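Local coordinates for protein cytosolic phospholipase A2 delta (PDB 5IZ5) that hydrolyses glycerophospholipids selectively at the sn-2 position in a calcium-dependent manner, with a preference for linoleic acid, releasing a free fatty acid and a lysophospholipid, at residues B[402-407]-B[587-592]; B[366-371]-B[529-534]; B[65-70]-B[97-102]; B[484-489]-B[666-671]. The protein carries 3 engineered substitutions. One frame throughout, in Å; residues are numbered along the deposited sequence.

Contact 1 (B[402-407]-B[587-592]); sequences EVFSPE and TALAQA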
loop_
_atom_site.group_PDB
_atom_site.type_symbol
_atom_site.label_atom_id
_atom_site.label_comp_id
_atom_site.label_asym_id
_atom_site.label_seq_id
_atom_site.Cartn_x
_atom_site.Cartn_y
_atom_site.Cartn_z
ATOM N N GLU B 402 -13.095 -8.241 30.279
ATOM C CA GLU B 402 -14.061 -9.342 30.196
ATOM C C GLU B 402 -14.402 -9.725 28.745
ATOM O O GLU B 402 -14.908 -10.816 28.505
ATOM C CB GLU B 402 -15.316 -9.036 31.025
ATOM C CG GLU B 402 -16.371 -8.236 30.317
ATOM C CD GLU B 402 -17.502 -7.772 31.221
ATOM O OE1 GLU B 402 -17.420 -7.947 32.457
ATOM O OE2 GLU B 402 -18.483 -7.222 30.681
ATOM N N VAL B 403 -14.105 -8.852 27.780
ATOM C CA VAL B 403 -14.312 -9.174 26.361
ATOM C C VAL B 403 -13.415 -10.353 25.956
ATOM O O VAL B 403 -13.805 -11.185 25.128
ATOM C CB VAL B 403 -14.056 -7.945 25.444
ATOM C CG1 VAL B 403 -13.930 -8.356 23.992
ATOM C CG2 VAL B 403 -15.187 -6.927 25.546
ATOM N N PHE B 404 -12.237 -10.438 26.575
ATOM C CA PHE B 404 -11.294 -11.535 26.341
ATOM C C PHE B 404 -11.606 -12.761 27.201
ATOM O O PHE B 404 -10.797 -13.237 27.990
ATOM C CB PHE B 404 -9.865 -11.029 26.521
ATOM C CG PHE B 404 -9.574 -9.818 25.680
ATOM C CD1 PHE B 404 -9.800 -9.862 24.313
ATOM C CD2 PHE B 404 -9.125 -8.631 26.239
ATOM C CE1 PHE B 404 -9.569 -8.760 23.511
ATOM C CE2 PHE B 404 -8.888 -7.521 25.439
ATOM C CZ PHE B 404 -9.114 -7.583 24.076
ATOM N N SER B 405 -12.820 -13.253 27.007
ATOM C CA SER B 405 -13.293 -14.504 27.584
ATOM C C SER B 405 -12.503 -15.694 27.028
ATOM O O SER B 405 -11.889 -15.586 25.961
ATOM C CB SER B 405 -14.776 -14.678 27.236
ATOM O OG SER B 405 -14.943 -14.858 25.833
ATOM N N PRO B 406 -12.527 -16.833 27.741
ATOM C CA PRO B 406 -11.927 -18.053 27.215
ATOM C C PRO B 406 -12.484 -18.476 25.852
ATOM O O PRO B 406 -11.714 -18.904 25.000
ATOM C CB PRO B 406 -12.260 -19.098 28.286
ATOM C CG PRO B 406 -12.369 -18.307 29.546
ATOM C CD PRO B 406 -13.000 -17.009 29.129
ATOM N N GLU B 407 -13.798 -18.359 25.650
ATOM C CA GLU B 407 -14.407 -18.671 24.345
ATOM C C GLU B 407 -13.808 -17.795 23.246
ATOM O O GLU B 407 -13.462 -18.277 22.162
ATOM C CB GLU B 407 -15.934 -18.486 24.396
ATOM C CG GLU B 407 -16.700 -18.832 23.096
ATOM C CD GLU B 407 -17.235 -20.256 23.064
ATOM O OE1 GLU B 407 -18.107 -20.574 23.893
ATOM O OE2 GLU B 407 -16.810 -21.064 22.210
ATOM N N THR B 587 -2.689 -9.593 31.092
ATOM C CA THR B 587 -4.108 -9.839 30.793
ATOM C C THR B 587 -4.324 -11.282 30.350
ATOM O O THR B 587 -3.369 -12.015 30.076
ATOM C CB THR B 587 -4.677 -8.902 29.705
ATOM O OG1 THR B 587 -3.876 -8.984 28.520
ATOM C CG2 THR B 587 -4.745 -7.446 30.184
ATOM N N ALA B 588 -5.585 -11.693 30.285
ATOM C CA ALA B 588 -5.925 -12.977 29.683
ATOM C C ALA B 588 -5.425 -13.006 28.237
ATOM O O ALA B 588 -4.930 -14.025 27.766
ATOM C CB ALA B 588 -7.425 -13.222 29.746
ATOM N N LEU B 589 -5.527 -11.867 27.556
ATOM C CA LEU B 589 -5.091 -11.746 26.169
ATOM C C LEU B 589 -3.592 -12.004 26.064
ATOM O O LEU B 589 -3.148 -12.788 25.227
ATOM C CB LEU B 589 -5.410 -10.348 25.622
ATOM C CG LEU B 589 -5.693 -10.143 24.128
ATOM C CD1 LEU B 589 -5.118 -8.802 23.678
ATOM C CD2 LEU B 589 -5.186 -11.257 23.225
ATOM N N ALA B 590 -2.822 -11.327 26.913
ATOM C CA ALA B 590 -1.371 -11.474 26.927
ATOM C C ALA B 590 -0.975 -12.888 27.316
ATOM O O ALA B 590 -0.098 -13.481 26.701
ATOM C CB ALA B 590 -0.741 -10.469 27.880
ATOM N N GLN B 591 -1.640 -13.437 28.320
ATOM C CA GLN B 591 -1.337 -14.792 28.775
ATOM C C GLN B 591 -1.516 -15.826 27.658
ATOM O O GLN B 591 -0.713 -16.753 27.526
ATOM C CB GLN B 591 -2.187 -15.128 30.000
ATOM C CG GLN B 591 -1.731 -14.396 31.244
ATOM C CD GLN B 591 -2.246 -15.022 32.523
ATOM O OE1 GLN B 591 -3.397 -15.459 32.608
ATOM N NE2 GLN B 591 -1.388 -15.066 33.536
ATOM N N ALA B 592 -2.545 -15.643 26.838
ATOM C CA ALA B 592 -2.834 -16.578 25.751
ATOM C C ALA B 592 -1.930 -16.388 24.538
ATOM O O ALA B 592 -1.645 -17.356 23.842
ATOM C CB ALA B 592 -4.288 -16.459 25.323
#

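Contact 2 (B[366-371]-B[529-534]); sequences GSTWTM and AIWSNI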
loop_
_atom_site.group_PDB
_atom_site.type_symbol
_atom_site.label_atom_id
_atom_site.label_comp_id
_atom_site.label_asym_id
_atom_site.label_seq_id
_atom_site.Cartn_x
_atom_site.Cartn_y
_atom_site.Cartn_z
ATOM N N GLY B 366 -7.614 5.452 13.391
ATOM C CA GLY B 366 -8.906 5.348 14.095
ATOM C C GLY B 366 -10.124 5.901 13.372
ATOM O O GLY B 366 -11.251 5.451 13.616
ATOM N N SER B 367 -9.915 6.882 12.498
ATOM C CA SER B 367 -11.006 7.422 11.679
ATOM C C SER B 367 -11.619 6.375 10.752
ATOM O O SER B 367 -12.822 6.438 10.469
ATOM C CB SER B 367 -10.524 8.602 10.837
ATOM O OG SER B 367 -10.343 9.739 11.653
ATOM N N THR B 368 -10.804 5.411 10.303
ATOM C CA THR B 368 -11.284 4.344 9.415
ATOM C C THR B 368 -12.279 3.424 10.108
ATOM O O THR B 368 -13.067 2.757 9.434
ATOM C CB THR B 368 -10.142 3.461 8.838
ATOM O OG1 THR B 368 -9.501 2.727 9.888
ATOM C CG2 THR B 368 -9.114 4.300 8.085
ATOM N N TRP B 369 -12.246 3.374 11.439
ATOM C CA TRP B 369 -13.191 2.547 12.188
ATOM C C TRP B 369 -14.603 3.103 12.059
ATOM O O TRP B 369 -15.562 2.346 11.897
ATOM C CB TRP B 369 -12.823 2.451 13.675
ATOM C CG TRP B 369 -11.410 2.012 13.948
ATOM C CD1 TRP B 369 -10.536 1.440 13.067
ATOM C CD2 TRP B 369 -10.725 2.090 15.201
ATOM N NE1 TRP B 369 -9.335 1.186 13.685
ATOM C CE2 TRP B 369 -9.429 1.567 14.999
ATOM C CE3 TRP B 369 -11.079 2.568 16.477
ATOM C CZ2 TRP B 369 -8.485 1.499 16.025
ATOM C CZ3 TRP B 369 -10.140 2.504 17.497
ATOM C CH2 TRP B 369 -8.854 1.972 17.265
ATOM N N THR B 370 -14.723 4.426 12.156
ATOM C CA THR B 370 -16.002 5.102 11.969
ATOM C C THR B 370 -16.499 4.851 10.551
ATOM O O THR B 370 -17.651 4.451 10.344
ATOM C CB THR B 370 -15.862 6.620 12.183
ATOM O OG1 THR B 370 -15.267 6.870 13.459
ATOM C CG2 THR B 370 -17.221 7.320 12.122
ATOM N N MET B 371 -15.606 5.068 9.589
ATOM C CA MET B 371 -15.925 4.906 8.181
ATOM C C MET B 371 -16.387 3.486 7.882
ATOM O O MET B 371 -17.423 3.283 7.252
ATOM C CB MET B 371 -14.710 5.258 7.314
ATOM C CG MET B 371 -14.327 6.726 7.385
ATOM S SD MET B 371 -12.699 7.070 6.702
ATOM C CE MET B 371 -12.983 6.701 4.970
ATOM N N ALA B 529 -7.220 -3.254 10.665
ATOM C CA ALA B 529 -5.987 -3.547 11.394
ATOM C C ALA B 529 -4.757 -2.937 10.726
ATOM O O ALA B 529 -3.897 -2.422 11.428
ATOM C CB ALA B 529 -5.805 -5.043 11.553
ATOM N N ILE B 530 -4.679 -3.016 9.390
ATOM C CA ILE B 530 -3.608 -2.400 8.583
ATOM C C ILE B 530 -3.660 -0.894 8.733
ATOM O O ILE B 530 -2.644 -0.248 8.982
ATOM C CB ILE B 530 -3.781 -2.653 7.057
ATOM C CG1 ILE B 530 -3.918 -4.139 6.709
ATOM C CG2 ILE B 530 -2.678 -1.976 6.234
ATOM C CD1 ILE B 530 -2.775 -5.017 7.121
ATOM N N TRP B 531 -4.849 -0.333 8.543
ATOM C CA TRP B 531 -5.040 1.116 8.588
ATOM C C TRP B 531 -4.669 1.708 9.946
ATOM O O TRP B 531 -4.189 2.837 10.019
ATOM C CB TRP B 531 -6.489 1.475 8.238
ATOM C CG TRP B 531 -6.882 1.064 6.843
ATOM C CD1 TRP B 531 -6.073 1.001 5.744
ATOM C CD2 TRP B 531 -8.185 0.688 6.400
ATOM N NE1 TRP B 531 -6.784 0.603 4.648
ATOM C CE2 TRP B 531 -8.088 0.402 5.022
ATOM C CE3 TRP B 531 -9.427 0.553 7.038
ATOM C CZ2 TRP B 531 -9.185 -0.002 4.266
ATOM C CZ3 TRP B 531 -10.514 0.141 6.286
ATOM C CH2 TRP B 531 -10.386 -0.126 4.915
ATOM N N SER B 532 -4.912 0.949 11.007
ATOM C CA SER B 532 -4.637 1.388 12.364
ATOM C C SER B 532 -3.541 0.553 13.038
ATOM O O SER B 532 -3.564 0.395 14.267
ATOM C CB SER B 532 -5.929 1.355 13.193
ATOM O OG SER B 532 -6.435 0.038 13.342
ATOM N N ASN B 533 -2.594 0.017 12.253
ATOM C CA ASN B 533 -1.546 -0.854 12.834
ATOM C C ASN B 533 -0.457 -0.163 13.671
ATOM O O ASN B 533 0.482 -0.810 14.131
ATOM C CB ASN B 533 -0.941 -1.854 11.819
ATOM C CG ASN B 533 -0.039 -1.220 10.771
ATOM O OD1 ASN B 533 0.357 -0.062 10.859
ATOM N ND2 ASN B 533 0.298 -2.014 9.750
ATOM N N ILE B 534 -0.602 1.140 13.907
ATOM C CA ILE B 534 0.158 1.789 14.979
ATOM C C ILE B 534 -0.071 1.004 16.281
ATOM O O ILE B 534 0.819 0.894 17.120
ATOM C CB ILE B 534 -0.219 3.284 15.161
ATOM C CG1 ILE B 534 0.782 3.991 16.080
ATOM C CG2 ILE B 534 -1.631 3.438 15.718
ATOM C CD1 ILE B 534 2.102 4.302 15.408
#

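Contact 3 (B[65-70]-B[97-102]); sequences TKTLTD and YDEDSV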
loop_
_atom_site.group_PDB
_atom_site.type_symbol
_atom_site.label_atom_id
_atom_site.label_comp_id
_atom_site.label_asym_id
_atom_site.label_seq_id
_atom_site.Cartn_x
_atom_site.Cartn_y
_atom_site.Cartn_z
ATOM N N THR B 65 30.112 -16.528 -15.367
ATOM C CA THR B 65 31.355 -16.869 -16.054
ATOM C C THR B 65 31.937 -18.109 -15.399
ATOM O O THR B 65 31.441 -18.573 -14.372
ATOM C CB THR B 65 32.421 -15.755 -15.963
ATOM O OG1 THR B 65 32.807 -15.560 -14.593
ATOM C CG2 THR B 65 31.914 -14.447 -16.562
ATOM N N LYS B 66 33.001 -18.636 -15.988
ATOM C CA LYS B 66 33.786 -19.672 -15.336
ATOM C C LYS B 66 34.472 -19.082 -14.111
ATOM O O LYS B 66 34.744 -17.880 -14.061
ATOM C CB LYS B 66 34.828 -20.241 -16.292
ATOM C CG LYS B 66 34.228 -21.080 -17.407
ATOM C CD LYS B 66 35.301 -21.851 -18.158
ATOM C CE LYS B 66 34.743 -22.518 -19.404
ATOM N NZ LYS B 66 34.535 -21.539 -20.506
ATOM N N THR B 67 34.718 -19.929 -13.118
ATOM C CA THR B 67 35.468 -19.529 -11.938
ATOM C C THR B 67 36.943 -19.699 -12.238
ATOM O O THR B 67 37.370 -20.762 -12.675
ATOM C CB THR B 67 35.100 -20.379 -10.708
ATOM O OG1 THR B 67 33.709 -20.215 -10.418
ATOM C CG2 THR B 67 35.923 -19.957 -9.493
ATOM N N LEU B 68 37.720 -18.645 -12.016
ATOM C CA LEU B 68 39.170 -18.748 -12.106
ATOM C C LEU B 68 39.743 -18.966 -10.713
ATOM O O LEU B 68 39.074 -18.721 -9.705
ATOM C CB LEU B 68 39.766 -17.518 -12.793
ATOM C CG LEU B 68 39.210 -17.243 -14.200
ATOM C CD1 LEU B 68 40.102 -16.263 -14.943
ATOM C CD2 LEU B 68 39.047 -18.519 -15.020
ATOM N N THR B 69 40.985 -19.442 -10.680
ATOM C CA THR B 69 41.603 -19.968 -9.474
ATOM C C THR B 69 42.806 -19.117 -9.079
ATOM O O THR B 69 43.721 -18.918 -9.881
ATOM C CB THR B 69 42.067 -21.426 -9.699
ATOM O OG1 THR B 69 42.656 -21.546 -11.003
ATOM C CG2 THR B 69 40.891 -22.393 -9.605
ATOM N N ASP B 70 42.772 -18.581 -7.860
ATOM C CA ASP B 70 43.940 -17.946 -7.240
ATOM C C ASP B 70 44.601 -16.916 -8.162
ATOM O O ASP B 70 45.796 -17.019 -8.449
ATOM C CB ASP B 70 44.978 -19.011 -6.829
ATOM C CG ASP B 70 46.040 -18.466 -5.889
ATOM O OD1 ASP B 70 47.242 -18.485 -6.251
ATOM O OD2 ASP B 70 45.664 -18.017 -4.786
ATOM N N TYR B 97 32.075 -12.568 -7.474
ATOM C CA TYR B 97 32.070 -13.328 -6.233
ATOM C C TYR B 97 33.360 -14.137 -6.112
ATOM O O TYR B 97 34.008 -14.442 -7.115
ATOM C CB TYR B 97 30.860 -14.259 -6.195
ATOM C CG TYR B 97 29.552 -13.569 -5.891
ATOM C CD1 TYR B 97 29.110 -13.419 -4.577
ATOM C CD2 TYR B 97 28.746 -13.079 -6.915
ATOM C CE1 TYR B 97 27.907 -12.794 -4.294
ATOM C CE2 TYR B 97 27.542 -12.451 -6.642
ATOM C CZ TYR B 97 27.127 -12.313 -5.333
ATOM O OH TYR B 97 25.935 -11.689 -5.059
ATOM N N ASP B 98 33.716 -14.478 -4.875
ATOM C CA ASP B 98 34.897 -15.285 -4.577
ATOM C C ASP B 98 34.419 -16.688 -4.219
ATOM O O ASP B 98 33.752 -16.873 -3.200
ATOM C CB ASP B 98 35.672 -14.660 -3.413
ATOM C CG ASP B 98 36.956 -15.417 -3.064
ATOM O OD1 ASP B 98 37.315 -16.402 -3.745
ATOM O OD2 ASP B 98 37.622 -15.009 -2.094
ATOM N N GLU B 99 34.754 -17.672 -5.053
ATOM C CA GLU B 99 34.246 -19.029 -4.858
ATOM C C GLU B 99 34.895 -19.738 -3.669
ATOM O O GLU B 99 36.119 -19.774 -3.543
ATOM C CB GLU B 99 34.426 -19.872 -6.119
ATOM C CG GLU B 99 33.716 -21.216 -6.040
ATOM C CD GLU B 99 33.747 -21.966 -7.355
ATOM O OE1 GLU B 99 34.752 -22.653 -7.627
ATOM O OE2 GLU B 99 32.766 -21.867 -8.120
ATOM N N ASP B 100 34.049 -20.299 -2.808
ATOM C CA ASP B 100 34.486 -21.096 -1.667
ATOM C C ASP B 100 33.488 -22.228 -1.496
ATOM O O ASP B 100 32.297 -21.987 -1.301
ATOM C CB ASP B 100 34.544 -20.228 -0.409
ATOM C CG ASP B 100 35.137 -20.943 0.791
ATOM O OD1 ASP B 100 34.792 -22.116 1.077
ATOM O OD2 ASP B 100 35.936 -20.290 1.481
ATOM N N SER B 101 33.983 -23.460 -1.560
ATOM C CA SER B 101 33.125 -24.641 -1.481
ATOM C C SER B 101 32.500 -24.861 -0.096
ATOM O O SER B 101 31.493 -25.557 0.016
ATOM C CB SER B 101 33.904 -25.889 -1.905
ATOM O OG SER B 101 35.134 -25.981 -1.203
ATOM N N VAL B 102 33.087 -24.271 0.947
ATOM C CA VAL B 102 32.601 -24.458 2.317
ATOM C C VAL B 102 31.526 -23.431 2.682
ATOM O O VAL B 102 30.415 -23.791 3.069
ATOM C CB VAL B 102 33.752 -24.367 3.343
ATOM C CG1 VAL B 102 33.235 -24.641 4.753
ATOM C CG2 VAL B 102 34.866 -25.346 2.990
#

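Contact 4 (B[484-489]-B[666-671]); sequences WVEFSP and PGRRLD. With SO4 (sulfate ion), chain N.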
loop_
_atom_site.group_PDB
_atom_site.type_symbol
_atom_site.label_atom_id
_atom_site.label_comp_id
_atom_site.label_asym_id
_atom_site.label_seq_id
_atom_site.Cartn_x
_atom_site.Cartn_y
_atom_site.Cartn_z
ATOM N N TRP B 484 2.269 5.929 -0.884
ATOM C CA TRP B 484 0.869 5.964 -0.476
ATOM C C TRP B 484 0.078 4.902 -1.233
ATOM O O TRP B 484 0.147 4.827 -2.462
ATOM C CB TRP B 484 0.264 7.354 -0.693
ATOM C CG TRP B 484 0.880 8.395 0.204
ATOM C CD1 TRP B 484 1.888 9.256 -0.113
ATOM C CD2 TRP B 484 0.543 8.657 1.571
ATOM N NE1 TRP B 484 2.195 10.043 0.974
ATOM C CE2 TRP B 484 1.384 9.696 2.021
ATOM C CE3 TRP B 484 -0.386 8.116 2.458
ATOM C CZ2 TRP B 484 1.319 10.208 3.328
ATOM C CZ3 TRP B 484 -0.455 8.623 3.757
ATOM C CH2 TRP B 484 0.391 9.661 4.179
ATOM N N VAL B 485 -0.634 4.072 -0.479
ATOM C CA VAL B 485 -1.559 3.100 -1.026
ATOM C C VAL B 485 -2.975 3.475 -0.584
ATOM O O VAL B 485 -3.321 3.454 0.598
ATOM C CB VAL B 485 -1.230 1.660 -0.583
ATOM C CG1 VAL B 485 -2.254 0.691 -1.149
ATOM C CG2 VAL B 485 0.171 1.269 -1.036
ATOM N N GLU B 486 -3.794 3.794 -1.569
ATOM C CA GLU B 486 -5.164 4.235 -1.342
ATOM C C GLU B 486 -6.141 3.073 -1.481
ATOM O O GLU B 486 -6.006 2.270 -2.410
ATOM C CB GLU B 486 -5.469 5.319 -2.370
ATOM C CG GLU B 486 -6.929 5.670 -2.543
ATOM C CD GLU B 486 -7.092 6.739 -3.602
ATOM O OE1 GLU B 486 -6.829 7.919 -3.283
ATOM O OE2 GLU B 486 -7.463 6.390 -4.750
ATOM N N PHE B 487 -7.117 2.999 -0.570
ATOM C CA PHE B 487 -8.190 2.001 -0.630
ATOM C C PHE B 487 -9.547 2.682 -0.812
ATOM O O PHE B 487 -9.872 3.635 -0.092
ATOM C CB PHE B 487 -8.273 1.189 0.671
ATOM C CG PHE B 487 -7.070 0.331 0.946
ATOM C CD1 PHE B 487 -7.178 -1.052 0.942
ATOM C CD2 PHE B 487 -5.830 0.903 1.226
ATOM C CE1 PHE B 487 -6.074 -1.852 1.208
ATOM C CE2 PHE B 487 -4.718 0.108 1.494
ATOM C CZ PHE B 487 -4.839 -1.269 1.482
ATOM N N SER B 488 -10.343 2.178 -1.753
ATOM C CA SER B 488 -11.752 2.567 -1.877
ATOM C C SER B 488 -12.586 1.336 -2.229
ATOM O O SER B 488 -12.028 0.291 -2.567
ATOM C CB SER B 488 -11.929 3.640 -2.956
ATOM O OG SER B 488 -12.145 3.057 -4.229
ATOM N N PRO B 489 -13.928 1.455 -2.169
ATOM C CA PRO B 489 -14.773 0.331 -2.576
ATOM C C PRO B 489 -14.617 -0.071 -4.044
ATOM O O PRO B 489 -14.963 -1.198 -4.397
ATOM C CB PRO B 489 -16.194 0.844 -2.313
ATOM C CG PRO B 489 -16.027 1.927 -1.300
ATOM C CD PRO B 489 -14.736 2.583 -1.677
ATOM N N PRO B 666 -4.895 12.786 -9.198
ATOM C CA PRO B 666 -5.351 13.471 -10.411
ATOM C C PRO B 666 -6.793 13.127 -10.788
ATOM O O PRO B 666 -7.195 11.968 -10.704
ATOM C CB PRO B 666 -4.381 12.970 -11.486
ATOM C CG PRO B 666 -3.142 12.614 -10.742
ATOM C CD PRO B 666 -3.606 12.100 -9.408
ATOM N N GLY B 667 -7.561 14.135 -11.186
ATOM C CA GLY B 667 -8.951 13.931 -11.566
ATOM C C GLY B 667 -9.948 14.310 -10.493
ATOM O O GLY B 667 -11.091 14.626 -10.807
ATOM N N ARG B 668 -9.536 14.295 -9.227
ATOM C CA ARG B 668 -10.476 14.547 -8.130
ATOM C C ARG B 668 -10.884 16.026 -8.002
ATOM O O ARG B 668 -12.027 16.319 -7.655
ATOM C CB ARG B 668 -9.934 13.994 -6.806
ATOM C CG ARG B 668 -9.776 12.477 -6.835
ATOM C CD ARG B 668 -10.218 11.811 -5.545
ATOM N NE ARG B 668 -10.374 10.368 -5.737
ATOM C CZ ARG B 668 -9.544 9.430 -5.285
ATOM N NH1 ARG B 668 -8.466 9.747 -4.573
ATOM N NH2 ARG B 668 -9.798 8.150 -5.545
ATOM N N ARG B 669 -9.953 16.940 -8.267
ATOM C CA ARG B 669 -10.251 18.382 -8.370
ATOM C C ARG B 669 -11.037 18.935 -7.190
ATOM O O ARG B 669 -12.124 19.479 -7.380
ATOM C CB ARG B 669 -11.072 18.699 -9.627
ATOM C CG ARG B 669 -10.315 19.160 -10.872
ATOM C CD ARG B 669 -10.074 18.023 -11.840
ATOM N NE ARG B 669 -9.727 18.534 -13.164
ATOM C CZ ARG B 669 -9.706 17.809 -14.284
ATOM N NH1 ARG B 669 -10.003 16.510 -14.270
ATOM N NH2 ARG B 669 -9.381 18.391 -15.433
ATOM N N LEU B 670 -10.500 18.826 -5.985
ATOM C CA LEU B 670 -11.217 19.339 -4.826
ATOM C C LEU B 670 -11.230 20.856 -4.782
ATOM O O LEU B 670 -10.214 21.512 -5.035
ATOM C CB LEU B 670 -10.679 18.756 -3.514
ATOM C CG LEU B 670 -11.404 17.433 -3.269
ATOM C CD1 LEU B 670 -10.567 16.258 -3.745
ATOM C CD2 LEU B 670 -11.816 17.291 -1.821
ATOM N N ASP B 671 -12.412 21.387 -4.479
ATOM C CA ASP B 671 -12.633 22.824 -4.350
ATOM C C ASP B 671 -12.637 23.231 -2.889
ATOM O O ASP B 671 -12.088 24.268 -2.537
ATOM C CB ASP B 671 -13.962 23.205 -5.006
ATOM C CG ASP B 671 -13.981 22.886 -6.482
ATOM O OD1 ASP B 671 -13.115 23.421 -7.201
ATOM O OD2 ASP B 671 -14.847 22.099 -6.919
HETATM S S SO4 N . -6.111 17.166 -12.267
HETATM O O1 SO4 N . -6.776 17.440 -10.976
HETATM O O2 SO4 N . -5.840 18.444 -12.958
HETATM O O3 SO4 N . -4.824 16.477 -12.023
HETATM O O4 SO4 N . -6.986 16.331 -13.126
#

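Contact 1 (B[402-407]-B[587-592])
Two helix N-termini of the catalytic domain pack together here, joined by the ring of Phe404 and the side chain of Leu589. Phe404 is the centre of an inverse gamma turn just before helix 406-422, and its CG lies anti to the carbonyl carbon (chi1 -54°), which carries the ring toward the first turn of helix 588-593. Leu589 comes down over one face of that ring: its CG stands 4.0 Å from the ring centroid, only 5° off the normal, a CH-pi contact. Leu589 CB reaches the CG and CD2 side of the ring, while Leu589 CD1 lies 4.2 Å from Phe404 CZ, so the branched side chain spreads over much of the face. The methyl group of Ala588 adds a smaller touch, with CB 3.8 Å from the Phe404 carbonyl O. Each helix start is capped by a hydroxyl residue suited to the task: Thr587 OG1 accepts from Ala590 N at 3.0 Å, and Ser405 OG accepts from Arg408 N. Around this apolar pair, Leu409 of helix 406-422 touches Phe404, Ala588 and Leu589, Val435 of helix 428-441 touches both Phe404 and Leu589, and Trp543 of helix 534-543 packs on Leu589.

Contact 2 (B[366-371]-B[529-534])
Trp369 NE1 donates a hydrogen bond to Ser532 OG (3.1 Å, N-H...O angle 151°), and the oxygen lies in the plane of the indole, at its edge. One helical position earlier, Thr368 meets Trp531: its CB is 3.5 Å from Trp531 CE3, and its methyl CG2 packs 3.9 Å from Trp531 CB. These two side chains approach at a slant, and a small branched residue fits closely beside the large ring.

The torsions explain the aim of the groups. Ser532 OG sits between its own backbone N and carbonyl carbon (chi1 64°), where it is also hydrogen-bonded to Glu528 O and to Trp432 NE1, so several partners fix this buried hydroxyl. With Trp369 cut back to an alanine, Ser532 OG would probably lose its indole partner and a gap would open where the ring lies over Gly366. Gly366 CA lies 3.8 Å above the indole plane. Thr368 OG1 is held by Ser365 O, and Trp531 stacks on Tyr466 and meets Phe487 edge-to-face.

Ser365 is the nucleophile, and helix 367-375 follows it directly, while Asn533 OD1 accepts from the backbone N of Asp651, the proton acceptor by similarity. The packing thus borders the probable Ser-Asp dyad, as in patatin-like phospholipases.

Contact 3 (B[65-70]-B[97-102])
Thr67 and Glu99 lean across one another at a slant, each starting from a CB that points toward the other segment. The threonine offers both of its branches: the hydroxyl to one carboxylate oxygen, the methyl to the other. Thr67 OG1 donates a hydrogen bond to Glu99 OE2 at 3.0 Å, arriving from above the carboxylate, 66° out of its plane. Thr67 CG2 lies 3.5 Å from Glu99 OE1 and 3.7 Å from Glu99 CB, so the methyl rests against Glu99 CB and the carboxylate.

Glu99 has CG on the far side from its backbone N (chi1 -171°) and runs extended beyond it, a length that lets its carboxylate span the distance between the two loops. In Thr67 the methyl takes the position anti to the backbone N, while the hydroxyl stands beside that N, turning both branches to the glutamate. Tyr50 of strand 49-55 touches both side chains. An alanine at Glu99 takes away the carboxylate, and Thr67 OG1 would probably be left without this acceptor and its methyl without the chain it rests on.

Further along, Asp100 OD1 accepts from Val102 N at 2.8 Å, nearly along its C-O axis, forming an Asx turn, and also accepts from Thr103 N. Asp98, whose OD1 is bonded by Asp48 N, and Asp100 flank Glu99 and are predicted to bind both calcium ions. Such acidic loops at one end of a beta-sandwich are characteristic of a C2 domain, whose calcium binding mediates association with lipid membranes.

Contact 4 (B[484-489]-B[666-671])
In Glu486 the first torsion swings CG away from the backbone N (chi1 165°) and the chain runs on extended, while Arg668, bent at chi2, sends its guanidinium to meet it from the opposite direction. The result is an end-on salt bridge with two bonds, one to each carboxylate oxygen. Arg668 NH1 donates to Glu486 OE1 at 2.8 Å, nearly straight at 167° and on the syn side but tilted out of the carboxylate plane; Arg668 NH2 donates to Glu486 OE2 at 3.0 Å, from above the carboxylate plane. Both oxygens lie close to the guanidinium plane, yet the two flat groups are turned 43° apart, so the pairing is twisted.

Glu486 belongs to strand 482-487 of the mixed sheet in the catalytic domain, and Arg668 to the loop leading into strand 672-676 of the same sheet, so the bridge ties that loop across to the strand. A buried charge pair needs further partners: Glu486 OE1 also bonds Ser662 OG, Glu486 OE2 pairs with Arg665, and Arg668 NE forms a salt bridge with Glu294 of helix 292-313. With Arg668 and Arg665 both beside it, Glu486 is likely to stay ionised despite its burial.

On the same loop, Gly667 N makes weak hydrogen bonds to a sulfate, probably from the crystallisation liquor, at 3.0 Å to its O4. That ion lies over one face of the Arg669 guanidinium, with O4 3.2 Å from Arg669 NH1. Glycine suits position 667 because its backbone angles would jam a side chain against the preceding carbonyl O.

From the N terminus, contact 3 closes first, a short loop within the C2 domain, its segments 27 residues apart at their nearest ends, and it is complete before any other begins. The remaining three lie in the catalytic domain and cross one another: 366-371 opens contact 2, 402-407 opens contact 1 and 484-489 opens contact 4, after which 529-534, 587-592 and 666-671 close them in the same order. Contacts 2 and 4 touch, Trp531 NE1 lying 3.6 Å from Phe487 CD2, which joins the helices near the nucleophile to the mixed sheet. Contact 1 joins peripheral helices, its centre about 22 Å from that of contact 2, while contact 3 lies more than 50 Å from each of the others between centres.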